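Local coordinates for PbSGBP-B lipoprotein (Prevotella bryantii B14, PDB 6D2Y) that probably binds polysaccharides at the bacterial cell surface, as a lipoprotein of a polysaccharide utilization locus, and carries a bound magnesium ion, at residues P196-I201 / M217-M222; P337-L342 / N360-A365; F156-N161 / L174-I179; M317-P320 / G324-A327. One frame throughout, in Å; residues are numbered along the deposited sequence.

Contact 1: residues P196-I201 / M217-M222; sequences PQHEDI and MDNRGM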
loop_
_atom_site.group_PDB
_atom_site.type_symbol
_atom_site.label_atom_id
_atom_site.label_comp_id
_atom_site.label_asym_id
_atom_site.label_seq_id
_atom_site.Cartn_x
_atom_site.Cartn_y
_atom_site.Cartn_z
ATOM N N PRO A 196 -17.531 9.017 7.437
ATOM C CA PRO A 196 -17.002 10.314 7.000
ATOM C C PRO A 196 -15.982 10.172 5.883
ATOM O O PRO A 196 -15.118 9.292 5.908
ATOM C CB PRO A 196 -16.363 10.879 8.272
ATOM C CG PRO A 196 -17.108 10.221 9.381
ATOM C CD PRO A 196 -17.438 8.840 8.895
ATOM N N GLN A 197 -16.085 11.061 4.905
ATOM C CA GLN A 197 -15.220 11.051 3.739
ATOM C C GLN A 197 -14.071 12.033 3.927
ATOM O O GLN A 197 -14.183 13.009 4.676
ATOM C CB GLN A 197 -16.020 11.415 2.491
ATOM C CG GLN A 197 -16.930 10.305 2.029
ATOM C CD GLN A 197 -17.968 10.780 1.038
ATOM O OE1 GLN A 197 -17.688 11.625 0.189
ATOM N NE2 GLN A 197 -19.169 10.217 1.121
ATOM N N HIS A 198 -12.955 11.753 3.247
ATOM C CA HIS A 198 -11.801 12.653 3.215
ATOM C C HIS A 198 -11.301 12.982 4.623
ATOM O O HIS A 198 -10.931 14.121 4.924
ATOM C CB HIS A 198 -12.129 13.934 2.446
ATOM C CG HIS A 198 -12.993 13.714 1.244
ATOM N ND1 HIS A 198 -14.332 14.043 1.219
ATOM C CD2 HIS A 198 -12.710 13.198 0.025
ATOM C CE1 HIS A 198 -14.835 13.739 0.036
ATOM N NE2 HIS A 198 -13.872 13.225 -0.707
ATOM N N GLU A 199 -11.292 11.979 5.494
ATOM C CA GLU A 199 -10.822 12.143 6.860
ATOM C C GLU A 199 -9.884 10.998 7.215
ATOM O O GLU A 199 -9.888 9.939 6.578
ATOM C CB GLU A 199 -11.989 12.207 7.854
ATOM C CG GLU A 199 -12.890 13.416 7.661
ATOM C CD GLU A 199 -13.023 14.248 8.920
ATOM O OE1 GLU A 199 -14.032 14.084 9.639
ATOM O OE2 GLU A 199 -12.116 15.064 9.190
ATOM N N ASP A 200 -9.076 11.226 8.245
ATOM C CA ASP A 200 -8.074 10.247 8.638
ATOM C C ASP A 200 -8.731 9.011 9.240
ATOM O O ASP A 200 -9.709 9.102 9.985
ATOM C CB ASP A 200 -7.092 10.866 9.632
ATOM C CG ASP A 200 -6.512 12.179 9.138
ATOM O OD1 ASP A 200 -7.137 13.235 9.375
ATOM O OD2 ASP A 200 -5.436 12.154 8.505
ATOM N N ILE A 201 -8.182 7.846 8.903
ATOM C CA ILE A 201 -8.666 6.562 9.391
ATOM C C ILE A 201 -7.615 5.984 10.324
ATOM O O ILE A 201 -6.443 5.857 9.950
ATOM C CB ILE A 201 -8.965 5.599 8.231
ATOM C CG1 ILE A 201 -10.062 6.183 7.344
ATOM C CG2 ILE A 201 -9.372 4.234 8.759
ATOM C CD1 ILE A 201 -10.353 5.355 6.137
HETATM N N MSE A 217 -13.184 7.695 0.139
HETATM C CA MSE A 217 -13.407 8.542 -1.047
HETATM C C MSE A 217 -12.209 9.452 -1.280
HETATM O O MSE A 217 -12.389 10.622 -1.593
HETATM C CB MSE A 217 -14.657 9.422 -0.906
HETATM C CG MSE A 217 -16.007 8.702 -0.704
HETATM SE SE MSE A 217 -16.851 7.717 -2.180
HETATM C CE MSE A 217 -16.874 5.846 -1.638
ATOM N N ASP A 218 -10.999 8.918 -1.130
ATOM C CA ASP A 218 -9.796 9.745 -1.144
ATOM C C ASP A 218 -9.652 10.492 -2.465
ATOM O O ASP A 218 -9.692 9.889 -3.541
ATOM C CB ASP A 218 -8.568 8.870 -0.896
ATOM C CG ASP A 218 -7.440 9.621 -0.223
ATOM O OD1 ASP A 218 -7.442 10.869 -0.260
ATOM O OD2 ASP A 218 -6.553 8.954 0.349
ATOM N N ASN A 219 -9.484 11.818 -2.380
ATOM C CA ASN A 219 -9.251 12.638 -3.565
ATOM C C ASN A 219 -8.017 13.522 -3.415
ATOM O O ASN A 219 -7.854 14.483 -4.173
ATOM C CB ASN A 219 -10.480 13.494 -3.892
ATOM C CG ASN A 219 -10.892 14.401 -2.745
ATOM O OD1 ASN A 219 -10.182 14.531 -1.749
ATOM N ND2 ASN A 219 -12.050 15.039 -2.887
ATOM N N ARG A 220 -7.149 13.230 -2.452
ATOM C CA ARG A 220 -5.923 14.002 -2.306
ATOM C C ARG A 220 -4.975 13.720 -3.465
ATOM O O ARG A 220 -4.821 12.575 -3.898
ATOM C CB ARG A 220 -5.243 13.688 -0.971
ATOM C CG ARG A 220 -6.178 13.731 0.234
ATOM C CD ARG A 220 -5.493 13.235 1.502
ATOM N NE ARG A 220 -5.255 11.794 1.495
ATOM C CZ ARG A 220 -4.359 11.186 2.265
ATOM N NH1 ARG A 220 -3.606 11.899 3.092
ATOM N NH2 ARG A 220 -4.208 9.870 2.206
ATOM N N GLY A 221 -4.338 14.777 -3.968
ATOM C CA GLY A 221 -3.457 14.640 -5.113
ATOM C C GLY A 221 -4.167 14.166 -6.353
ATOM O O GLY A 221 -3.557 13.517 -7.209
HETATM N N MSE A 222 -5.455 14.462 -6.454
HETATM C CA MSE A 222 -6.308 14.046 -7.557
HETATM C C MSE A 222 -5.831 14.556 -8.939
HETATM O O MSE A 222 -5.671 15.758 -9.142
HETATM C CB MSE A 222 -7.747 14.504 -7.268
HETATM C CG MSE A 222 -8.707 13.855 -8.207
HETATM SE SE MSE A 222 -8.989 12.004 -7.685
HETATM C CE MSE A 222 -8.296 11.274 -9.298
HETATM O O HOH W 1 -14.087 11.840 -2.877
#
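Gln197 and His198 come closest by backbone to Met217 and Asp218, with Gln197 CA 5.7 Å from Met217 CA, yet no direct hydrogen bond joins the two segments. The contact lies at the junction between the E-set immunoglobulin-like IPT/TIG domain and the glycan-binding domain: residues 196-201 lead into strand 200-205 of the former, and 217-222 form the link into strand 222-224 of the latter. Selenomethionine Met217 packs obliquely against the Gln197 side chain, and its CG approaches Gln197 CG to 3.3 Å, closer than usual for two carbons and so to be read with caution. Beyond CG the Met217 chain bends at both later torsions (chi2 -72°), which carries SE away from the glutamine. The His198 imidazole and the Asn219 amide have nearly parallel planes, 17° apart, with Asn219 OD1 3.4 Å from His198 CD2. A water in the plane of that imidazole completes the join: it is hydrogen-bonded to His198 NE2 at 2.6 Å and donates to Met217 O at 2.5 Å. Within the linker, Arg220 grips the Asp218 carboxylate side-on through NE and NH2, both oxygens offering their syn lone pairs. Gln215 N also donates to Asp218 OD2, and Asp218 O accepts from Trp142 NE1, so this buried aspartate ties the linker to the IPT/TIG side. A type II turn follows from Asn219 to Met222. The hydrogen bond that closes an Asx turn, Arg220 N to Asp218 OD1, is nearly straight (171°) but meets the oxygen from above the carboxylate plane.

Contact 2: residues P337-L342 / N360-A365; sequences PSQISL and NTWFHA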
loop_
_atom_site.group_PDB
_atom_site.type_symbol
_atom_site.label_atom_id
_atom_site.label_comp_id
_atom_site.label_asym_id
_atom_site.label_seq_id
_atom_site.Cartn_x
_atom_site.Cartn_y
_atom_site.Cartn_z
ATOM N N PRO A 337 8.220 17.908 -19.898
ATOM C CA PRO A 337 8.008 18.540 -21.209
ATOM C C PRO A 337 9.194 18.375 -22.137
ATOM O O PRO A 337 9.013 18.405 -23.365
ATOM C CB PRO A 337 7.775 20.015 -20.855
ATOM C CG PRO A 337 7.310 19.998 -19.453
ATOM C CD PRO A 337 8.060 18.877 -18.800
ATOM N N SER A 338 10.399 18.194 -21.590
ATOM C CA SER A 338 11.546 17.878 -22.424
ATOM C C SER A 338 11.371 16.565 -23.180
ATOM O O SER A 338 11.943 16.401 -24.257
ATOM C CB SER A 338 12.804 17.843 -21.548
ATOM O OG SER A 338 13.782 16.977 -22.094
ATOM N N GLN A 339 10.600 15.624 -22.647
ATOM C CA GLN A 339 10.463 14.309 -23.265
ATOM C C GLN A 339 9.225 14.196 -24.149
ATOM O O GLN A 339 9.271 13.544 -25.199
ATOM C CB GLN A 339 10.410 13.224 -22.184
ATOM C CG GLN A 339 11.675 13.125 -21.361
ATOM C CD GLN A 339 11.501 12.208 -20.165
ATOM O OE1 GLN A 339 10.943 12.605 -19.140
ATOM N NE2 GLN A 339 11.990 10.979 -20.282
ATOM N N ILE A 340 8.119 14.812 -23.742
ATOM C CA ILE A 340 6.846 14.646 -24.432
ATOM C C ILE A 340 5.978 15.859 -24.131
ATOM O O ILE A 340 5.994 16.394 -23.019
ATOM C CB ILE A 340 6.153 13.325 -24.015
ATOM C CG1 ILE A 340 4.832 13.147 -24.764
ATOM C CG2 ILE A 340 5.932 13.281 -22.509
ATOM C CD1 ILE A 340 4.998 13.042 -26.260
ATOM N N SER A 341 5.220 16.290 -25.137
ATOM C CA SER A 341 4.264 17.377 -24.988
ATOM C C SER A 341 3.285 17.301 -26.149
ATOM O O SER A 341 3.574 16.694 -27.184
ATOM C CB SER A 341 4.957 18.744 -24.950
ATOM O OG SER A 341 5.633 19.004 -26.168
ATOM N N LEU A 342 2.120 17.916 -25.966
ATOM C CA LEU A 342 1.104 17.960 -27.016
ATOM C C LEU A 342 1.324 19.224 -27.835
ATOM O O LEU A 342 0.862 20.306 -27.467
ATOM C CB LEU A 342 -0.301 17.919 -26.429
ATOM C CG LEU A 342 -1.403 17.890 -27.490
ATOM C CD1 LEU A 342 -1.409 16.558 -28.226
ATOM C CD2 LEU A 342 -2.767 18.183 -26.886
ATOM N N ASN A 360 6.271 9.023 -29.751
ATOM C CA ASN A 360 6.099 7.785 -28.998
ATOM C C ASN A 360 7.429 7.073 -28.786
ATOM O O ASN A 360 7.449 5.856 -28.583
ATOM C CB ASN A 360 5.097 6.850 -29.684
ATOM C CG ASN A 360 5.466 6.546 -31.123
ATOM O OD1 ASN A 360 6.572 6.838 -31.572
ATOM N ND2 ASN A 360 4.533 5.943 -31.853
ATOM N N THR A 361 8.538 7.808 -28.843
ATOM C CA THR A 361 9.863 7.255 -28.603
ATOM C C THR A 361 10.410 7.605 -27.227
ATOM O O THR A 361 11.404 7.007 -26.803
ATOM C CB THR A 361 10.849 7.754 -29.669
ATOM O OG1 THR A 361 11.010 9.172 -29.549
ATOM C CG2 THR A 361 10.342 7.427 -31.065
ATOM N N TRP A 362 9.783 8.548 -26.520
ATOM C CA TRP A 362 10.371 9.067 -25.290
ATOM C C TRP A 362 10.359 8.039 -24.165
ATOM O O TRP A 362 11.218 8.088 -23.279
ATOM C CB TRP A 362 9.639 10.336 -24.857
ATOM C CG TRP A 362 8.239 10.095 -24.400
ATOM C CD1 TRP A 362 7.132 9.945 -25.185
ATOM C CD2 TRP A 362 7.791 9.970 -23.046
ATOM N NE1 TRP A 362 6.022 9.737 -24.402
ATOM C CE2 TRP A 362 6.400 9.746 -23.085
ATOM C CE3 TRP A 362 8.430 10.024 -21.804
ATOM C CZ2 TRP A 362 5.638 9.580 -21.931
ATOM C CZ3 TRP A 362 7.671 9.856 -20.660
ATOM C CH2 TRP A 362 6.291 9.639 -20.731
ATOM N N PHE A 363 9.407 7.107 -24.176
ATOM C CA PHE A 363 9.345 6.083 -23.141
ATOM C C PHE A 363 10.105 4.816 -23.511
ATOM O O PHE A 363 10.120 3.869 -22.718
ATOM C CB PHE A 363 7.885 5.744 -22.802
ATOM C CG PHE A 363 7.070 5.279 -23.976
ATOM C CD1 PHE A 363 7.028 3.940 -24.323
ATOM C CD2 PHE A 363 6.327 6.180 -24.720
ATOM C CE1 PHE A 363 6.274 3.509 -25.399
ATOM C CE2 PHE A 363 5.570 5.755 -25.796
ATOM C CZ PHE A 363 5.544 4.418 -26.134
ATOM N N HIS A 364 10.742 4.774 -24.680
ATOM C CA HIS A 364 11.601 3.652 -25.052
ATOM C C HIS A 364 12.808 4.160 -25.838
ATOM O O HIS A 364 13.145 3.662 -26.913
ATOM C CB HIS A 364 10.817 2.587 -25.823
ATOM C CG HIS A 364 10.371 3.014 -27.187
ATOM N ND1 HIS A 364 11.034 2.641 -28.336
ATOM C CD2 HIS A 364 9.317 3.763 -27.588
ATOM C CE1 HIS A 364 10.415 3.150 -29.385
ATOM N NE2 HIS A 364 9.368 3.834 -28.959
ATOM N N ALA A 365 13.496 5.154 -25.278
ATOM C CA ALA A 365 14.628 5.796 -25.929
ATOM C C ALA A 365 15.970 5.210 -25.504
ATOM O O ALA A 365 17.014 5.766 -25.863
ATOM C CB ALA A 365 14.608 7.301 -25.654
HETATM O O HOH W 2 13.197 9.446 -22.361
#
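Ile340 lies over one face of the Trp362 indole, its CB 3.6 Å from the centroid of the five-membered ring and 7° off the ring normal, a CH-pi contact. Both residues belong to the long excursion between strands 330-335 and 372-374 of the glycan-binding domain, a beta-sandwich, so the contact folds two parts of one connection together. The isoleucine spreads over the indole: CG2 lies 3.6 Å from Trp362 CE2, whereas Ile340 CG1 and CD1 approach Trp362 NE1 and CD1. With CG1 anti to the backbone N (chi1 -179°), the two branches spread over the same face, CG1 near the pyrrole nitrogen and CG2 above the six-membered ring. Phe363 CB lies over the opposite face, and Asn425 and Ile333 of the neighbouring strands also touch Trp362.

Gln339 meets the edge of the indole. Its CB is 3.8 Å from Trp362 CE3, and NE2 reaches the indole edge in the ring plane, the amide standing 80° to the indole. The carbonyl oxygen of Gln339 also comes 3.2 Å from Trp362 CB and accepts from Asn359 ND2. At the other end of the amide, OE1 takes a bond from Ser336 N, which helps fix the rotation of the group. One water then joins the segments, accepting from Gln339 NE2 at 2.9 Å and donating to Trp362 O at 2.6 Å.

Contact 3: residues F156-N161 / L174-I179; sequences FLDYDN and LPREAI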
loop_
_atom_site.group_PDB
_atom_site.type_symbol
_atom_site.label_atom_id
_atom_site.label_comp_id
_atom_site.label_asym_id
_atom_site.label_seq_id
_atom_site.Cartn_x
_atom_site.Cartn_y
_atom_site.Cartn_z
ATOM N N PHE A 156 -3.388 -6.975 13.637
ATOM C CA PHE A 156 -4.786 -6.669 13.941
ATOM C C PHE A 156 -5.255 -7.697 14.961
ATOM O O PHE A 156 -5.758 -8.766 14.616
ATOM C CB PHE A 156 -5.644 -6.700 12.683
ATOM C CG PHE A 156 -5.248 -5.687 11.648
ATOM C CD1 PHE A 156 -4.777 -4.439 12.019
ATOM C CD2 PHE A 156 -5.354 -5.986 10.298
ATOM C CE1 PHE A 156 -4.415 -3.508 11.062
ATOM C CE2 PHE A 156 -4.994 -5.062 9.338
ATOM C CZ PHE A 156 -4.524 -3.820 9.720
ATOM N N LEU A 157 -5.079 -7.377 16.239
ATOM C CA LEU A 157 -5.383 -8.298 17.326
ATOM C C LEU A 157 -6.539 -7.745 18.150
ATOM O O LEU A 157 -6.455 -6.632 18.681
ATOM C CB LEU A 157 -4.148 -8.537 18.194
ATOM C CG LEU A 157 -2.851 -8.658 17.391
ATOM C CD1 LEU A 157 -1.633 -8.502 18.285
ATOM C CD2 LEU A 157 -2.810 -9.981 16.639
ATOM N N ASP A 158 -7.608 -8.531 18.255
ATOM C CA ASP A 158 -8.843 -8.138 18.921
ATOM C C ASP A 158 -9.046 -9.003 20.158
ATOM O O ASP A 158 -8.963 -10.233 20.079
ATOM C CB ASP A 158 -10.030 -8.278 17.963
ATOM C CG ASP A 158 -11.346 -7.859 18.589
ATOM O OD1 ASP A 158 -11.463 -6.690 19.010
ATOM O OD2 ASP A 158 -12.269 -8.698 18.643
ATOM N N TYR A 159 -9.309 -8.361 21.296
ATOM C CA TYR A 159 -9.496 -9.052 22.562
ATOM C C TYR A 159 -10.814 -8.630 23.195
ATOM O O TYR A 159 -11.353 -7.560 22.904
ATOM C CB TYR A 159 -8.353 -8.767 23.547
ATOM C CG TYR A 159 -6.986 -9.215 23.083
ATOM C CD1 TYR A 159 -6.041 -8.292 22.651
ATOM C CD2 TYR A 159 -6.631 -10.558 23.092
ATOM C CE1 TYR A 159 -4.788 -8.692 22.234
ATOM C CE2 TYR A 159 -5.378 -10.969 22.677
ATOM C CZ TYR A 159 -4.460 -10.030 22.248
ATOM O OH TYR A 159 -3.212 -10.428 21.831
ATOM N N ASP A 160 -11.323 -9.493 24.079
ATOM C CA ASP A 160 -12.531 -9.169 24.832
ATOM C C ASP A 160 -12.321 -7.938 25.701
ATOM O O ASP A 160 -13.116 -6.991 25.665
ATOM C CB ASP A 160 -12.950 -10.361 25.694
ATOM C CG ASP A 160 -13.402 -11.544 24.871
ATOM O OD1 ASP A 160 -13.723 -12.596 25.468
ATOM O OD2 ASP A 160 -13.443 -11.424 23.629
ATOM N N ASN A 161 -11.248 -7.933 26.493
ATOM C CA ASN A 161 -10.972 -6.831 27.406
ATOM C C ASN A 161 -10.443 -5.588 26.700
ATOM O O ASN A 161 -10.313 -4.541 27.344
ATOM C CB ASN A 161 -9.984 -7.285 28.485
ATOM C CG ASN A 161 -8.887 -8.179 27.936
ATOM O OD1 ASN A 161 -9.128 -9.018 27.064
ATOM N ND2 ASN A 161 -7.674 -8.012 28.453
ATOM N N LEU A 174 -16.397 3.174 13.803
ATOM C CA LEU A 174 -17.036 2.133 13.012
ATOM C C LEU A 174 -17.795 1.181 13.929
ATOM O O LEU A 174 -17.192 0.614 14.853
ATOM C CB LEU A 174 -15.997 1.367 12.196
ATOM C CG LEU A 174 -16.521 0.256 11.282
ATOM C CD1 LEU A 174 -17.379 0.834 10.167
ATOM C CD2 LEU A 174 -15.372 -0.556 10.708
ATOM N N PRO A 175 -19.100 0.992 13.732
ATOM C CA PRO A 175 -19.845 0.065 14.592
ATOM C C PRO A 175 -19.313 -1.353 14.454
ATOM O O PRO A 175 -18.974 -1.806 13.359
ATOM C CB PRO A 175 -21.286 0.180 14.079
ATOM C CG PRO A 175 -21.334 1.489 13.342
ATOM C CD PRO A 175 -19.968 1.664 12.751
ATOM N N ARG A 176 -19.230 -2.050 15.589
ATOM C CA ARG A 176 -18.701 -3.410 15.586
ATOM C C ARG A 176 -19.570 -4.348 14.754
ATOM O O ARG A 176 -19.053 -5.291 14.142
ATOM C CB ARG A 176 -18.566 -3.917 17.023
ATOM C CG ARG A 176 -18.632 -5.430 17.187
ATOM C CD ARG A 176 -17.303 -6.102 16.862
ATOM N NE ARG A 176 -16.155 -5.350 17.364
ATOM C CZ ARG A 176 -15.003 -5.902 17.735
ATOM N NH1 ARG A 176 -14.844 -7.218 17.668
ATOM N NH2 ARG A 176 -14.010 -5.141 18.175
ATOM N N GLU A 177 -20.881 -4.094 14.697
ATOM C CA GLU A 177 -21.760 -4.942 13.897
ATOM C C GLU A 177 -21.408 -4.874 12.417
ATOM O O GLU A 177 -21.648 -5.836 11.680
ATOM C CB GLU A 177 -23.221 -4.540 14.109
ATOM C CG GLU A 177 -23.467 -3.038 14.162
ATOM C CD GLU A 177 -23.321 -2.458 15.560
ATOM O OE1 GLU A 177 -24.246 -1.746 16.006
ATOM O OE2 GLU A 177 -22.285 -2.710 16.210
ATOM N N ALA A 178 -20.837 -3.752 11.967
ATOM C CA ALA A 178 -20.400 -3.648 10.579
ATOM C C ALA A 178 -19.212 -4.556 10.296
ATOM O O ALA A 178 -19.023 -4.989 9.154
ATOM C CB ALA A 178 -20.052 -2.198 10.245
ATOM N N ILE A 179 -18.408 -4.849 11.311
ATOM C CA ILE A 179 -17.250 -5.722 11.153
ATOM C C ILE A 179 -17.723 -7.169 11.091
ATOM O O ILE A 179 -18.497 -7.620 11.942
ATOM C CB ILE A 179 -16.252 -5.510 12.302
ATOM C CG1 ILE A 179 -15.771 -4.056 12.327
ATOM C CG2 ILE A 179 -15.076 -6.466 12.174
ATOM C CD1 ILE A 179 -14.790 -3.756 13.440
#
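The Arg176 guanidinium presents its edge, not a face, to the Asp158 carboxylate, and the two groups approach from opposite directions. Both carboxylate oxygens lie almost in the guanidinium plane. The grip is end-on and twofold: NH2 donates to Asp158 OD1 at 3.1 Å, and NH1 donates to Asp158 OD2, also at 3.1 Å. Each hydrogen bond is nearly straight, the first at 172°. The match is nevertheless not coplanar, for the planes are turned 41° against each other and both donors meet their oxygens from above the carboxylate plane.

The backbones stay well apart here, with Asp158 CA 11.4 Å from Arg176 CA, and the side chains alone span the gap. Asp158 holds CG anti to its own N (chi1 -179°), sending the carboxylate out from the loop, while the arginine chain bends at chi2 and chi3 before turning its two terminal nitrogens to the acid. Leu164 N also donates to Asp158 OD1, so that oxygen accepts from both backbone and arginine, and Pro163 touches the arginine side chain.

The salt bridge lies at the surface. It links the loop that follows strand 148-154 with the short turn leading into strand 179-182, and so ties together two connections of the two-sheet, immunoglobulin-like IPT/TIG domain of the E-set clan.

Contact 4: residues M317-P320 / G324-A327; sequences MLIP and GWGA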
loop_
_atom_site.group_PDB
_atom_site.type_symbol
_atom_site.label_atom_id
_atom_site.label_comp_id
_atom_site.label_asym_id
_atom_site.label_seq_id
_atom_site.Cartn_x
_atom_site.Cartn_y
_atom_site.Cartn_z
HETATM N N MSE A 317 -9.521 0.366 -10.093
HETATM C CA MSE A 317 -9.430 -0.418 -11.320
HETATM C C MSE A 317 -10.452 -1.552 -11.363
HETATM O O MSE A 317 -10.678 -2.240 -10.365
HETATM C CB MSE A 317 -8.009 -0.974 -11.461
HETATM C CG MSE A 317 -7.734 -1.862 -12.669
HETATM SE SE MSE A 317 -5.925 -2.564 -12.480
HETATM C CE MSE A 317 -5.611 -3.345 -14.216
ATOM N N LEU A 318 -11.072 -1.736 -12.526
ATOM C CA LEU A 318 -12.031 -2.808 -12.745
ATOM C C LEU A 318 -11.588 -3.624 -13.947
ATOM O O LEU A 318 -11.342 -3.070 -15.024
ATOM C CB LEU A 318 -13.447 -2.258 -12.974
ATOM C CG LEU A 318 -14.642 -3.178 -12.688
ATOM C CD1 LEU A 318 -15.937 -2.391 -12.725
ATOM C CD2 LEU A 318 -14.731 -4.347 -13.659
ATOM N N ILE A 319 -11.490 -4.936 -13.758
ATOM C CA ILE A 319 -11.289 -5.881 -14.854
ATOM C C ILE A 319 -12.434 -6.885 -14.825
ATOM O O ILE A 319 -12.553 -7.654 -13.860
ATOM C CB ILE A 319 -9.935 -6.597 -14.754
ATOM C CG1 ILE A 319 -8.781 -5.600 -14.846
ATOM C CG2 ILE A 319 -9.813 -7.649 -15.843
ATOM C CD1 ILE A 319 -7.425 -6.268 -14.869
ATOM N N PRO A 320 -13.296 -6.911 -15.841
ATOM C CA PRO A 320 -14.395 -7.883 -15.847
ATOM C C PRO A 320 -13.875 -9.313 -15.848
ATOM O O PRO A 320 -12.818 -9.616 -16.404
ATOM C CB PRO A 320 -15.147 -7.561 -17.143
ATOM C CG PRO A 320 -14.785 -6.144 -17.449
ATOM C CD PRO A 320 -13.373 -5.981 -16.978
ATOM N N GLY A 324 -10.348 -11.067 -18.762
ATOM C CA GLY A 324 -9.173 -11.108 -17.915
ATOM C C GLY A 324 -7.945 -10.524 -18.589
ATOM O O GLY A 324 -7.814 -10.515 -19.814
ATOM N N TRP A 325 -7.032 -10.030 -17.758
ATOM C CA TRP A 325 -5.782 -9.420 -18.195
ATOM C C TRP A 325 -4.649 -10.369 -17.830
ATOM O O TRP A 325 -4.297 -10.499 -16.653
ATOM C CB TRP A 325 -5.597 -8.052 -17.542
ATOM C CG TRP A 325 -4.275 -7.405 -17.818
ATOM C CD1 TRP A 325 -3.532 -7.504 -18.958
ATOM C CD2 TRP A 325 -3.541 -6.552 -16.933
ATOM N NE1 TRP A 325 -2.377 -6.766 -18.837
ATOM C CE2 TRP A 325 -2.361 -6.171 -17.603
ATOM C CE3 TRP A 325 -3.767 -6.073 -15.638
ATOM C CZ2 TRP A 325 -1.409 -5.335 -17.023
ATOM C CZ3 TRP A 325 -2.820 -5.243 -15.064
ATOM C CH2 TRP A 325 -1.657 -4.881 -15.757
ATOM N N GLY A 326 -4.083 -11.030 -18.835
ATOM C CA GLY A 326 -3.088 -12.051 -18.581
ATOM C C GLY A 326 -1.791 -11.876 -19.341
ATOM O O GLY A 326 -0.889 -12.713 -19.232
ATOM N N ALA A 327 -1.672 -10.804 -20.117
ATOM C CA ALA A 327 -0.440 -10.558 -20.850
ATOM C C ALA A 327 -0.248 -9.060 -21.014
ATOM O O ALA A 327 -1.193 -8.276 -20.912
ATOM C CB ALA A 327 -0.443 -11.251 -22.217
#
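Gly324, first in the second segment, passes the branch methyl of Ile319, whose CG2 lies 4.1 Å from Gly324 CA. Trp325 follows and makes the main contact. Ile319 CD1 sits near the plane of the indole, at its edge, 3.7 Å from Trp325 CB and equally close to CE3. Its CG1 branch stands anti to the carbonyl carbon (chi1 -62°), and from there the extended chain carries CD1 to the tryptophan. Selenomethionine Met317 reaches the benzene part of the indole from farther back along the strand. Its fully extended chain crosses Trp325 at about a right angle and brings CE 3.5 Å from CZ3. Gly326 makes a backbone hydrogen bond with Val443. On the other side of the indole, Trp325 NE1 donates to Gly328 O and makes a weak bond of 2.8 Å to Ala327 O, which brings the end of the segment back to its tryptophan. Buried and apolar, the contact folds the loop after strand 311-318 back on that strand's end, with Ile449 of strand 449-458 touching Met317, Ile319 and Trp325, Met330 of strand 330-335 touching Met317 and Trp325, and Trp377 meeting the indole edge-to-face.

From the N terminus the chain first meets contact 3, which spans strands 165-168 and 172-173 and joins the loops before and after them, inside the IPT/TIG domain. Contact 1 follows, its first segment running into strand 200-205 and its second following strand 208-215, and joins that domain to the start of the glycan-binding domain. Contact 4 then closes a short turn after strand 311-318, and contact 2 closes the longer loop between strands 330-335 and 372-374. All four come in series, so none nests within or crosses another. Contacts 2 and 3 lie on opposite sides of the chain's centre, with centres 51 Å apart, whereas the nearest atoms of contacts 1 and 3 are about 8 Å apart.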